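Local structure of mevalonate kinase (Staphylococcus aureus, 2X7I) at residues N75-L80 and R113-F118; L123-L128 and T150-K155. The protein probably catalyses the ATP-dependent phosphorylation of mevalonate to 5-phosphomevalonate, an early step of the mevalonate route to isoprenoids. One frame throughout, in Å; residues are numbered along the deposited sequence.

Contact 1: residues N75-L80 and R113-F118; sequences NRFVEL and RASYDF
Phe77 pushes its ring from helix 70-80 toward helix 103-119, where one edge of the ring, CD1-CE1-CZ, overlaps two side chains one helical turn apart, Ser115 and Phe118. The two phenyl rings form an offset edge-to-face pair, with centroids 5.7 Å apart and planes turned 74° against each other. The edge of Phe77 is directed toward the face of Phe118, but its leading carbon meets one side of that ring: Phe77 CZ lies 3.6 Å from Phe118 CD2 and 4.0 Å from Phe118 CE2. Phe118 CD2 lies at the edge of the Phe77 ring, near the plane of that ring.

Nearer the helix along that edge, Phe77 CE1 rests 3.6 Å from Ser115 CB. Phe77 CD1 is 3.7 Å from Ser115 OG, a packing contact. The hydroxyl has its own polar partner, Phe111 O, one turn earlier in the helix; with OG on the backbone-N side (chi1 -61°) it can fold back to that carbonyl. Serine therefore suits this buried spot, being small enough for a large ring to come close to its helix and having its polar atom satisfied locally. Phe77 reaches across because its CG is anti to the backbone N (chi1 167°), which extends the ring outward from its own helix.

No hydrogen bond joins the two segments, so apolar packing and ring geometry carry the contact. Strands 29-45 and 87-93 complete the cluster: Ile43 of the first touches Ser115 and Phe118, and Leu87 of the second touches both phenylalanines. Large aromatic side chains fit here because they span the separation between two helices and also reach the strands. This is helix-helix packing over a mixed sheet, as in the ribosomal protein S5-like alpha+beta N-terminal domain of GHMP kinases.

Contact 2: residues L123-L128 and T150-K155; sequences LTKEEL and TIVSGK
No ring or planar side-chain end has a face or edge in this meeting of Val152 with Lys125 and Leu128; apart from the Val152 carbonyl and the lysine amine, the groups that meet are tetrahedral carbons. It is a helix-helix contact within the GHMP kinase N-terminal domain: the first turn of helix 125-140 packs against the last turn of the next helix, 145-153.

Val152 is the hub, and its two methyls divide the work. CG1, anti to the backbone N (chi1 171°), lies 3.7 Å from Lys125 CG, against the aliphatic part of the lysine. CG2, on the other branch, meets Leu128 CG at 3.9 Å, and Leu128 CD2 comes alongside both methyls. Lys125 and Leu128 each run antiparallel to the valine side chain, sliding past it, so the side chains overlap flank to flank. A beta-branched residue suits the place because it offers two methyls close to its own backbone. Leucine fills the buried side, where Val112 and Arg113 of helix 103-119 also touch Leu128.

Lysine suits the exposed margin: its methylenes cover Val152 while its amine stays near the surface. The chain is nearly extended until it bends at chi4 (57°), leaving Lys125 NZ 3.9 Å from Val152 O, too long for a hydrogen bond. The positive charge may nevertheless be favoured beside the C-terminal end of helix 145-153, where carbonyls gather.

Just beyond Ser153, Gly154 takes a positive phi, which glycine adopts readily. Ser153, whose CB points away from segment 123-128, is bonded back to Gln149 O through its hydroxyl. The same Ser153 OG accepts from Lys155 N at 3.2 Å, with an N-H...O angle of 148°, closing an ST turn.

Both contacts pack helices of the same N-terminal domain, their centres about 18 Å apart. Contact 1 is wholly buried and aromatic, wedged between two helices over the sheet; contact 2 is aliphatic and only partly buried, with a charged lysine at its open margin and a helix end beside it. Helices 103-119 and 125-140, consecutive in the chain, tie them together. Tyr116 OH of segment 113-118 lies 3.1 Å from Glu127 OE1 of segment 123-128, a probable hydrogen bond, and Leu123 packs on Tyr116 and Arg113. Helix 103-119 thus uses one side for the phenylalanine cluster and other residues for the helix that follows.

Contact 1: residues N75-L80 and R113-F118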
ATOM      1  N   ASN A  75     -20.363   5.682 -12.106  1.00 49.28           N
ATOM      2  CA  ASN A  75     -21.125   6.639 -12.892  1.00 50.31           C
ATOM      3  C   ASN A  75     -20.403   7.001 -14.185  1.00 51.78           C
ATOM      4  O   ASN A  75     -20.991   6.955 -15.255  1.00 52.66           O
ATOM      5  CB  ASN A  75     -21.409   7.907 -12.082  1.00 49.64           C
ATOM      6  CG  ASN A  75     -22.508   7.716 -11.053  1.00 47.93           C
ATOM      7  OD1 ASN A  75     -23.228   6.706 -11.060  1.00 46.83           O
ATOM      8  ND2 ASN A  75     -22.644   8.685 -10.156  1.00 42.13           N
ATOM      9  N   ARG A  76     -19.126   7.345 -14.079  1.00 52.41           N
ATOM     10  CA  ARG A  76     -18.313   7.674 -15.249  1.00 54.48           C
ATOM     11  C   ARG A  76     -18.242   6.523 -16.240  1.00 55.32           C
ATOM     12  O   ARG A  76     -18.344   6.729 -17.442  1.00 56.88           O
ATOM     13  CB  ARG A  76     -16.886   8.057 -14.833  1.00 54.06           C
ATOM     14  CG  ARG A  76     -16.069   8.671 -15.965  1.00 58.24           C
ATOM     15  CD  ARG A  76     -14.603   8.850 -15.563  1.00 62.18           C
ATOM     16  NE  ARG A  76     -13.732   9.296 -16.660  1.00 65.13           N
ATOM     17  CZ  ARG A  76     -13.657  10.549 -17.118  1.00 67.74           C
ATOM     18  NH1 ARG A  76     -14.426  11.518 -16.605  1.00 67.84           N
ATOM     19  NH2 ARG A  76     -12.803  10.832 -18.107  1.00 68.69           N
ATOM     20  N   PHE A  77     -18.049   5.315 -15.729  1.00 54.97           N
ATOM     21  CA  PHE A  77     -17.924   4.144 -16.572  1.00 56.05           C
ATOM     22  C   PHE A  77     -19.219   3.861 -17.335  1.00 57.80           C
ATOM     23  O   PHE A  77     -19.189   3.482 -18.502  1.00 59.55           O
ATOM     24  CB  PHE A  77     -17.519   2.945 -15.712  1.00 55.62           C
ATOM     25  CG  PHE A  77     -17.650   1.626 -16.406  1.00 56.35           C
ATOM     26  CD1 PHE A  77     -16.661   1.187 -17.278  1.00 56.96           C
ATOM     27  CD2 PHE A  77     -18.748   0.813 -16.172  1.00 56.39           C
ATOM     28  CE1 PHE A  77     -16.769  -0.035 -17.912  1.00 57.53           C
ATOM     29  CE2 PHE A  77     -18.859  -0.405 -16.802  1.00 58.28           C
ATOM     30  CZ  PHE A  77     -17.866  -0.828 -17.681  1.00 58.19           C
ATOM     31  N   VAL A  78     -20.348   4.059 -16.667  1.00 57.83           N
ATOM     32  CA  VAL A  78     -21.660   3.829 -17.248  1.00 59.49           C
ATOM     33  C   VAL A  78     -22.029   4.867 -18.321  1.00 61.30           C
ATOM     34  O   VAL A  78     -22.681   4.531 -19.309  1.00 62.24           O
ATOM     35  CB  VAL A  78     -22.728   3.789 -16.128  1.00 59.22           C
ATOM     36  CG1 VAL A  78     -24.142   3.958 -16.686  1.00 60.19           C
ATOM     37  CG2 VAL A  78     -22.595   2.486 -15.337  1.00 57.67           C
ATOM     38  N   GLU A  79     -21.587   6.112 -18.140  1.00 61.50           N
ATOM     39  CA  GLU A  79     -21.905   7.193 -19.082  1.00 63.53           C
ATOM     40  C   GLU A  79     -20.950   7.250 -20.281  1.00 64.82           C
ATOM     41  O   GLU A  79     -21.385   7.406 -21.420  1.00 66.56           O
ATOM     42  CB  GLU A  79     -21.953   8.548 -18.357  1.00 62.97           C
ATOM     43  CG  GLU A  79     -23.224   8.763 -17.521  1.00 63.77           C
ATOM     44  CD  GLU A  79     -24.517   8.669 -18.348  1.00 67.67           C
ATOM     45  OE1 GLU A  79     -25.561   8.239 -17.800  1.00 68.60           O
ATOM     46  OE2 GLU A  79     -24.491   9.023 -19.552  1.00 71.24           O
ATOM     47  N   LEU A  80     -19.655   7.119 -20.026  1.00 64.39           N
ATOM     48  CA  LEU A  80     -18.654   7.087 -21.103  1.00 65.86           C
ATOM     49  C   LEU A  80     -18.965   5.991 -22.142  1.00 67.54           C
ATOM     50  O   LEU A  80     -18.797   6.200 -23.351  1.00 69.06           O
ATOM     51  CB  LEU A  80     -17.252   6.860 -20.515  1.00 64.59           C
ATOM     52  CG  LEU A  80     -16.018   7.293 -21.317  1.00 66.01           C
ATOM     53  CD1 LEU A  80     -15.686   8.763 -21.032  1.00 66.98           C
ATOM     54  CD2 LEU A  80     -14.798   6.409 -21.001  1.00 64.65           C
ATOM     55  N   ARG A 113      -8.957  -2.401 -14.645  1.00 45.75           N
ATOM     56  CA  ARG A 113      -8.815  -3.756 -15.145  1.00 47.07           C
ATOM     57  C   ARG A 113     -10.184  -4.427 -15.380  1.00 47.93           C
ATOM     58  O   ARG A 113     -10.461  -4.911 -16.473  1.00 49.31           O
ATOM     59  CB  ARG A 113      -7.967  -4.584 -14.179  1.00 46.52           C
ATOM     60  CG  ARG A 113      -6.483  -4.315 -14.326  1.00 47.30           C
ATOM     61  CD  ARG A 113      -5.642  -4.965 -13.230  1.00 46.22           C
ATOM     62  NE  ARG A 113      -4.220  -4.884 -13.567  1.00 47.13           N
ATOM     63  CZ  ARG A 113      -3.210  -5.028 -12.711  1.00 45.09           C
ATOM     64  NH1 ARG A 113      -3.424  -5.274 -11.421  1.00 44.63           N
ATOM     65  NH2 ARG A 113      -1.969  -4.928 -13.156  1.00 45.81           N
ATOM     66  N   ALA A 114     -11.026  -4.434 -14.347  1.00 47.30           N
ATOM     67  CA  ALA A 114     -12.381  -4.960 -14.437  1.00 47.88           C
ATOM     68  C   ALA A 114     -13.160  -4.330 -15.590  1.00 49.15           C
ATOM     69  O   ALA A 114     -13.891  -5.024 -16.308  1.00 50.31           O
ATOM     70  CB  ALA A 114     -13.120  -4.727 -13.123  1.00 47.28           C
ATOM     71  N   SER A 115     -12.998  -3.018 -15.754  1.00 48.98           N
ATOM     72  CA  SER A 115     -13.724  -2.255 -16.773  1.00 50.59           C
ATOM     73  C   SER A 115     -13.368  -2.717 -18.171  1.00 51.93           C
ATOM     74  O   SER A 115     -14.251  -2.953 -18.991  1.00 53.48           O
ATOM     75  CB  SER A 115     -13.419  -0.755 -16.660  1.00 50.46           C
ATOM     76  OG  SER A 115     -13.829  -0.255 -15.405  1.00 50.52           O
ATOM     77  N   TYR A 116     -12.070  -2.824 -18.439  1.00 51.79           N
ATOM     78  CA  TYR A 116     -11.599  -3.285 -19.739  1.00 53.83           C
ATOM     79  C   TYR A 116     -11.989  -4.737 -20.000  1.00 54.40           C
ATOM     80  O   TYR A 116     -12.356  -5.087 -21.117  1.00 56.61           O
ATOM     81  CB  TYR A 116     -10.088  -3.110 -19.867  1.00 53.78           C
ATOM     82  CG  TYR A 116      -9.718  -1.725 -20.310  1.00 55.38           C
ATOM     83  CD1 TYR A 116      -9.940  -0.630 -19.475  1.00 54.56           C
ATOM     84  CD2 TYR A 116      -9.157  -1.494 -21.564  1.00 58.34           C
ATOM     85  CE1 TYR A 116      -9.618   0.650 -19.870  1.00 55.78           C
ATOM     86  CE2 TYR A 116      -8.825  -0.201 -21.971  1.00 60.27           C
ATOM     87  CZ  TYR A 116      -9.058   0.858 -21.111  1.00 59.19           C
ATOM     88  OH  TYR A 116      -8.748   2.138 -21.483  1.00 62.94           O
ATOM     89  N   ASP A 117     -11.905  -5.571 -18.971  1.00 53.09           N
ATOM     90  CA  ASP A 117     -12.288  -6.973 -19.090  1.00 54.42           C
ATOM     91  C   ASP A 117     -13.778  -7.112 -19.452  1.00 55.03           C
ATOM     92  O   ASP A 117     -14.140  -7.921 -20.293  1.00 57.53           O
ATOM     93  CB  ASP A 117     -11.972  -7.715 -17.785  1.00 53.33           C
ATOM     94  CG  ASP A 117     -12.103  -9.216 -17.920  1.00 54.86           C
ATOM     95  OD1 ASP A 117     -11.694  -9.746 -18.971  1.00 57.65           O
ATOM     96  OD2 ASP A 117     -12.596  -9.867 -16.971  1.00 54.11           O
ATOM     97  N   PHE A 118     -14.615  -6.295 -18.819  1.00 53.73           N
ATOM     98  CA  PHE A 118     -16.049  -6.208 -19.101  1.00 54.40           C
ATOM     99  C   PHE A 118     -16.349  -5.807 -20.551  1.00 56.36           C
ATOM    100  O   PHE A 118     -17.163  -6.441 -21.228  1.00 58.12           O
ATOM    101  CB  PHE A 118     -16.665  -5.191 -18.134  1.00 53.14           C
ATOM    102  CG  PHE A 118     -18.152  -5.023 -18.257  1.00 53.26           C
ATOM    103  CD1 PHE A 118     -19.010  -5.775 -17.477  1.00 51.76           C
ATOM    104  CD2 PHE A 118     -18.689  -4.059 -19.101  1.00 54.38           C
ATOM    105  CE1 PHE A 118     -20.371  -5.589 -17.543  1.00 53.29           C
ATOM    106  CE2 PHE A 118     -20.063  -3.873 -19.183  1.00 55.88           C
ATOM    107  CZ  PHE A 118     -20.905  -4.643 -18.399  1.00 55.59           C
TER

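Contact 2: residues L123-L128 and T150-K155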
ATOM      1  N   LEU A 123      -5.810  -4.121 -22.768  1.00 65.78           N
ATOM      2  CA  LEU A 123      -5.293  -3.146 -21.809  1.00 63.28           C
ATOM      3  C   LEU A 123      -3.767  -3.217 -21.686  1.00 62.97           C
ATOM      4  O   LEU A 123      -3.215  -4.177 -21.142  1.00 63.07           O
ATOM      5  CB  LEU A 123      -5.937  -3.370 -20.432  1.00 61.60           C
ATOM      6  CG  LEU A 123      -5.600  -2.366 -19.319  1.00 59.37           C
ATOM      7  CD1 LEU A 123      -6.140  -0.979 -19.644  1.00 56.65           C
ATOM      8  CD2 LEU A 123      -6.137  -2.852 -17.974  1.00 57.70           C
ATOM      9  N   THR A 124      -3.099  -2.184 -22.182  1.00 62.90           N
ATOM     10  CA  THR A 124      -1.652  -2.028 -22.040  1.00 62.57           C
ATOM     11  C   THR A 124      -1.317  -1.458 -20.670  1.00 60.28           C
ATOM     12  O   THR A 124      -2.172  -0.847 -20.023  1.00 58.57           O
ATOM     13  CB  THR A 124      -1.104  -1.083 -23.136  1.00 63.67           C
ATOM     14  OG1 THR A 124      -1.235  -1.723 -24.417  1.00 65.83           O
ATOM     15  CG2 THR A 124       0.373  -0.728 -22.895  1.00 63.95           C
ATOM     16  N   LYS A 125      -0.076  -1.660 -20.230  1.00 60.11           N
ATOM     17  CA  LYS A 125       0.411  -1.056 -18.991  1.00 58.57           C
ATOM     18  C   LYS A 125       0.262   0.460 -18.962  1.00 57.19           C
ATOM     19  O   LYS A 125      -0.379   0.996 -18.062  1.00 55.74           O
ATOM     20  CB  LYS A 125       1.865  -1.443 -18.709  1.00 59.13           C
ATOM     21  CG  LYS A 125       1.989  -2.620 -17.740  1.00 61.33           C
ATOM     22  CD  LYS A 125       3.350  -3.306 -17.836  1.00 65.25           C
ATOM     23  CE  LYS A 125       3.534  -4.323 -16.715  1.00 66.50           C
ATOM     24  NZ  LYS A 125       2.469  -5.368 -16.700  1.00 68.83           N
ATOM     25  N   GLU A 126       0.837   1.156 -19.936  1.00 57.94           N
ATOM     26  CA  GLU A 126       0.770   2.622 -19.939  1.00 57.16           C
ATOM     27  C   GLU A 126      -0.668   3.145 -19.985  1.00 55.90           C
ATOM     28  O   GLU A 126      -0.953   4.182 -19.415  1.00 54.94           O
ATOM     29  CB  GLU A 126       1.604   3.241 -21.065  1.00 59.07           C
ATOM     30  CG  GLU A 126       2.773   4.106 -20.559  1.00 60.38           C
ATOM     31  CD  GLU A 126       2.319   5.354 -19.788  1.00 60.84           C
ATOM     32  OE1 GLU A 126       1.301   5.979 -20.162  1.00 61.78           O
ATOM     33  OE2 GLU A 126       2.993   5.714 -18.806  1.00 60.56           O
ATOM     34  N   GLU A 127      -1.561   2.414 -20.641  1.00 55.80           N
ATOM     35  CA  GLU A 127      -2.976   2.768 -20.673  1.00 55.19           C
ATOM     36  C   GLU A 127      -3.602   2.646 -19.273  1.00 52.68           C
ATOM     37  O   GLU A 127      -4.334   3.529 -18.823  1.00 51.49           O
ATOM     38  CB  GLU A 127      -3.711   1.875 -21.678  1.00 57.09           C
ATOM     39  CG  GLU A 127      -5.040   2.419 -22.147  1.00 59.20           C
ATOM     40  CD  GLU A 127      -5.572   1.730 -23.407  1.00 64.52           C
ATOM     41  OE1 GLU A 127      -6.739   2.041 -23.785  1.00 66.20           O
ATOM     42  OE2 GLU A 127      -4.840   0.887 -24.009  1.00 65.70           O
ATOM     43  N   LEU A 128      -3.293   1.546 -18.596  1.00 51.24           N
ATOM     44  CA  LEU A 128      -3.721   1.327 -17.225  1.00 49.32           C
ATOM     45  C   LEU A 128      -3.200   2.424 -16.309  1.00 47.55           C
ATOM     46  O   LEU A 128      -3.937   2.922 -15.466  1.00 46.50           O
ATOM     47  CB  LEU A 128      -3.226  -0.047 -16.734  1.00 49.23           C
ATOM     48  CG  LEU A 128      -3.542  -0.460 -15.299  1.00 47.82           C
ATOM     49  CD1 LEU A 128      -5.011  -0.150 -14.950  1.00 46.26           C
ATOM     50  CD2 LEU A 128      -3.192  -1.962 -15.067  1.00 45.28           C
ATOM     51  N   THR A 150       4.306   1.522  -9.112  1.00 45.91           N
ATOM     52  CA  THR A 150       4.777   0.364  -8.341  1.00 45.67           C
ATOM     53  C   THR A 150       3.792  -0.792  -8.465  1.00 45.84           C
ATOM     54  O   THR A 150       4.188  -1.921  -8.736  1.00 47.07           O
ATOM     55  CB  THR A 150       4.970   0.714  -6.851  1.00 45.29           C
ATOM     56  OG1 THR A 150       5.861   1.833  -6.730  1.00 44.84           O
ATOM     57  CG2 THR A 150       5.526  -0.472  -6.085  1.00 44.50           C
ATOM     58  N   ILE A 151       2.510  -0.498  -8.287  1.00 45.01           N
ATOM     59  CA  ILE A 151       1.454  -1.503  -8.375  1.00 45.41           C
ATOM     60  C   ILE A 151       1.343  -2.141  -9.769  1.00 46.34           C
ATOM     61  O   ILE A 151       1.380  -3.360  -9.889  1.00 48.05           O
ATOM     62  CB  ILE A 151       0.083  -0.913  -7.963  1.00 44.81           C
ATOM     63  CG1 ILE A 151       0.054  -0.651  -6.456  1.00 44.01           C
ATOM     64  CG2 ILE A 151      -1.051  -1.870  -8.301  1.00 45.12           C
ATOM     65  CD1 ILE A 151      -1.142   0.153  -6.034  1.00 44.48           C
ATOM     66  N   VAL A 152       1.226  -1.321 -10.808  1.00 45.99           N
ATOM     67  CA  VAL A 152       1.060  -1.812 -12.177  1.00 46.94           C
ATOM     68  C   VAL A 152       2.265  -2.614 -12.670  1.00 48.01           C
ATOM     69  O   VAL A 152       2.110  -3.740 -13.149  1.00 49.01           O
ATOM     70  CB  VAL A 152       0.768  -0.663 -13.155  1.00 46.65           C
ATOM     71  CG1 VAL A 152       0.814  -1.155 -14.588  1.00 47.71           C
ATOM     72  CG2 VAL A 152      -0.588  -0.074 -12.849  1.00 46.13           C
ATOM     73  N   SER A 153       3.457  -2.043 -12.529  1.00 47.84           N
ATOM     74  CA  SER A 153       4.701  -2.723 -12.921  1.00 49.14           C
ATOM     75  C   SER A 153       5.008  -3.972 -12.092  1.00 49.61           C
ATOM     76  O   SER A 153       5.682  -4.873 -12.561  1.00 51.35           O
ATOM     77  CB  SER A 153       5.889  -1.765 -12.816  1.00 48.78           C
ATOM     78  OG  SER A 153       6.153  -1.408 -11.455  1.00 48.24           O
ATOM     79  N   GLY A 154       4.535  -4.018 -10.853  1.00 49.10           N
ATOM     80  CA  GLY A 154       4.910  -5.094  -9.930  1.00 49.87           C
ATOM     81  C   GLY A 154       6.386  -5.047  -9.539  1.00 50.22           C
ATOM     82  O   GLY A 154       6.969  -6.064  -9.137  1.00 51.37           O
ATOM     83  N   LYS A 155       6.988  -3.867  -9.661  1.00 49.71           N
ATOM     84  CA  LYS A 155       8.406  -3.680  -9.368  1.00 49.91           C
ATOM     85  C   LYS A 155       8.617  -2.532  -8.375  1.00 48.55           C
ATOM     86  O   LYS A 155       7.748  -1.651  -8.247  1.00 47.17           O
ATOM     87  CB  LYS A 155       9.149  -3.399 -10.663  1.00 51.06           C
ATOM     88  CG  LYS A 155       9.208  -4.599 -11.600  1.00 53.44           C
ATOM     89  CD  LYS A 155       9.454  -4.164 -13.041  1.00 55.38           C
ATOM     90  CE  LYS A 155       9.727  -5.358 -13.953  1.00 58.32           C
ATOM     91  NZ  LYS A 155       8.731  -6.447 -13.730  1.00 59.84           N
TER